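Local coordinates for Lmo2119 protein (PDB 5HQH) that is of unknown function but contains a YbbR-like domain, the part described here, within a longer protein that probably carries a signal peptide, at residues S30-T35 / A60-A65. Numbering follows the deposited sequence. Where two conformers were deposited one is given.
Sequences SGIPET and ADLKNA
The backbone N of Lys-63 bonds to Asp-61 OD1 at 3.1 Å, an Asx turn in this YbbR-like beta domain that spans Leu-62, the residue whose side chain reaches across to Ile-32. The hydrogen bond is fairly straight, with an N-H...O angle of 157°, and OD1 is met from above the carboxylate plane, 39° out of it. Overlapping it, a type I beta turn runs from Leu-62 to Ala-65, closed by Ala-65 N on Leu-62 O at 3.2 Å, and leads from strand 57-61 toward strand 68-77. Across the contact no hydrogen bond forms, and the two segments meet through methyl groups alone, burying 95 Å² in total. Ile-32, on the loop joining strands 27-30 and 35-42, extends its longer branch from beside the backbone N (chi1 -56°), and a nearly extended chi2 carries CD1 toward Ala-60 and Leu-62. That methyl meets Leu-62 CD1 tip to tip at 3.8 Å. Both residues were modelled in two conformers, so these distances describe one of them. Val-18, Val-20, Val-92 and Val-94 also touch Ile-32, while Leu-74 and Val-72 touch Ala-60 and Leu-62 respectively. The closest approach between the segments is Ile-32 CD1 to Ala-60 CB, 3.7 Å.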
ATOM      1  N   SER A  30     -10.712  -8.899   0.207  1.00 11.22           N
ATOM      2  CA  SER A  30     -11.340  -7.956   1.095  1.00 11.34           C
ATOM      3  C   SER A  30     -10.406  -7.771   2.290  1.00 11.47           C
ATOM      4  O   SER A  30      -9.457  -8.532   2.474  1.00 11.59           O
ATOM      5  CB  SER A  30     -12.723  -8.451   1.514  1.00 11.45           C
ATOM      6  OG  SER A  30     -12.649  -9.720   2.117  1.00 12.02           O
ATOM      7  N   GLY A  31     -10.675  -6.740   3.062  1.00 13.02           N
ATOM      8  CA  GLY A  31      -9.899  -6.463   4.266  1.00 14.83           C
ATOM      9  C   GLY A  31      -8.817  -5.394   4.192  1.00 15.22           C
ATOM     10  O   GLY A  31      -8.410  -4.906   5.255  1.00 18.89           O
ATOM     11  N   ILE A  32      -8.342  -5.030   3.032  0.70 15.71           N
ATOM     12  CA  ILE A  32      -7.316  -4.001   3.016  0.70 15.72           C
ATOM     13  C   ILE A  32      -7.987  -2.607   3.171  0.70 14.69           C
ATOM     14  O   ILE A  32      -9.048  -2.353   2.599  0.70 14.03           O
ATOM     15  CB  ILE A  32      -6.445  -4.147   1.779  0.70 16.78           C
ATOM     16  CG1 ILE A  32      -5.860  -5.563   1.768  0.70 17.41           C
ATOM     17  CG2 ILE A  32      -5.304  -3.139   1.772  0.70 17.49           C
ATOM     18  CD1 ILE A  32      -5.179  -5.915   0.477  0.70 18.32           C
ATOM     19  N   PRO A  33      -7.415  -1.725   4.029  0.70 13.52           N
ATOM     20  CA  PRO A  33      -8.006  -0.393   4.079  0.70 12.48           C
ATOM     21  C   PRO A  33      -7.864   0.314   2.730  0.70 11.75           C
ATOM     22  O   PRO A  33      -6.892   0.114   2.033  0.70 12.05           O
ATOM     23  CB  PRO A  33      -7.176   0.333   5.148  0.70 12.98           C
ATOM     24  CG  PRO A  33      -5.902  -0.403   5.185  0.70 13.51           C
ATOM     25  CD  PRO A  33      -6.298  -1.850   4.973  0.70 13.74           C
ATOM     26  N   GLU A  34      -8.859   1.120   2.375  1.00 11.19           N
ATOM     27  CA  GLU A  34      -8.835   1.924   1.144  1.00 11.11           C
ATOM     28  C   GLU A  34      -7.797   3.039   1.238  1.00 10.54           C
ATOM     29  O   GLU A  34      -7.251   3.397   0.220  1.00 12.29           O
ATOM     30  CB  GLU A  34     -10.194   2.501   0.816  1.00 11.55           C
ATOM     31  CG  GLU A  34     -11.148   1.423   0.327  1.00 12.13           C
ATOM     32  CD  GLU A  34     -12.605   1.776   0.320  1.00 12.97           C
ATOM     33  OE1 GLU A  34     -12.976   2.969   0.401  1.00 13.82           O
ATOM     34  OE2 GLU A  34     -13.377   0.797   0.209  1.00 13.08           O
ATOM     35  N   THR A  35      -7.523   3.517   2.450  1.00 10.42           N
ATOM     36  CA  THR A  35      -6.497   4.572   2.613  1.00 10.78           C
ATOM     37  C   THR A  35      -5.677   4.355   3.863  1.00 10.61           C
ATOM     38  O   THR A  35      -6.132   3.707   4.834  1.00 11.11           O
ATOM     39  CB  THR A  35      -7.061   6.004   2.663  1.00 12.17           C
ATOM     40  OG1 THR A  35      -7.740   6.223   3.919  1.00 14.91           O
ATOM     41  CG2 THR A  35      -7.939   6.302   1.493  1.00 12.21           C
ATOM     42  N   ALA A  60      -0.391  -3.321  -1.587  1.00  9.20           N
ATOM     43  CA  ALA A  60      -0.386  -4.658  -1.003  1.00 10.10           C
ATOM     44  C   ALA A  60      -0.209  -5.606  -2.191  1.00 10.11           C
ATOM     45  O   ALA A  60      -1.074  -5.687  -3.061  1.00 10.53           O
ATOM     46  CB  ALA A  60      -1.687  -4.967  -0.245  1.00 11.29           C
ATOM     47  N   ASP A  61       0.896  -6.356  -2.198  1.00  9.60           N
ATOM     48  CA  ASP A  61       1.143  -7.322  -3.272  1.00 10.55           C
ATOM     49  C   ASP A  61       0.757  -8.717  -2.814  1.00 10.75           C
ATOM     50  O   ASP A  61       1.441  -9.335  -1.986  1.00 12.25           O
ATOM     51  CB  ASP A  61       2.585  -7.313  -3.714  1.00 11.37           C
ATOM     52  CG  ASP A  61       2.796  -8.101  -4.991  1.00 13.15           C
ATOM     53  OD1 ASP A  61       1.849  -8.690  -5.545  1.00 14.38           O
ATOM     54  OD2 ASP A  61       3.924  -8.137  -5.501  1.00 14.21           O
ATOM     55  N   LEU A  62      -0.354  -9.195  -3.352  0.50 10.54           N
ATOM     56  CA  LEU A  62      -0.872 -10.513  -3.003  0.50 11.27           C
ATOM     57  C   LEU A  62      -0.821 -11.456  -4.185  0.50 11.53           C
ATOM     58  O   LEU A  62      -1.592 -12.418  -4.267  0.50 12.10           O
ATOM     59  CB  LEU A  62      -2.283 -10.360  -2.461  0.50 11.56           C
ATOM     60  CG  LEU A  62      -2.241  -9.606  -1.128  0.50 12.10           C
ATOM     61  CD1 LEU A  62      -3.609  -9.101  -0.749  0.50 13.04           C
ATOM     62  CD2 LEU A  62      -1.640 -10.468  -0.028  0.50 12.99           C
ATOM     63  N   LYS A  63       0.113 -11.206  -5.101  1.00 12.15           N
ATOM     64  CA  LYS A  63       0.242 -12.063  -6.279  1.00 13.83           C
ATOM     65  C   LYS A  63       0.572 -13.496  -5.983  1.00 14.61           C
ATOM     66  O   LYS A  63       0.144 -14.371  -6.719  1.00 16.98           O
ATOM     67  CB  LYS A  63       1.280 -11.501  -7.262  1.00 15.72           C
ATOM     68  CG  LYS A  63       1.259 -12.090  -8.688  1.00 19.96           C
ATOM     69  CD  LYS A  63      -0.008 -11.740  -9.480  1.00 22.36           C
ATOM     70  CE  LYS A  63      -0.341 -10.254  -9.539  1.00 23.09           C
ATOM     71  NZ  LYS A  63       0.763  -9.406 -10.090  1.00 24.03           N
ATOM     72  N   ASN A  64       1.302 -13.767  -4.920  1.00 14.52           N
ATOM     73  CA  ASN A  64       1.640 -15.147  -4.613  1.00 15.31           C
ATOM     74  C   ASN A  64       0.787 -15.747  -3.482  1.00 17.21           C
ATOM     75  O   ASN A  64       1.133 -16.795  -2.923  1.00 19.29           O
ATOM     76  CB  ASN A  64       3.110 -15.266  -4.229  1.00 15.25           C
ATOM     77  CG  ASN A  64       4.044 -15.016  -5.381  1.00 14.81           C
ATOM     78  OD1 ASN A  64       3.634 -14.838  -6.523  1.00 13.23           O
ATOM     79  ND2 ASN A  64       5.314 -15.024  -5.092  1.00 15.90           N
ATOM     80  N   ALA A  65      -0.335 -15.110  -3.170  1.00 17.41           N
ATOM     81  CA  ALA A  65      -1.133 -15.546  -2.053  1.00 18.89           C
ATOM     82  C   ALA A  65      -1.962 -16.755  -2.413  1.00 20.13           C
ATOM     83  O   ALA A  65      -2.348 -16.956  -3.571  1.00 21.92           O
ATOM     84  CB  ALA A  65      -2.036 -14.411  -1.603  1.00 19.43           C
TER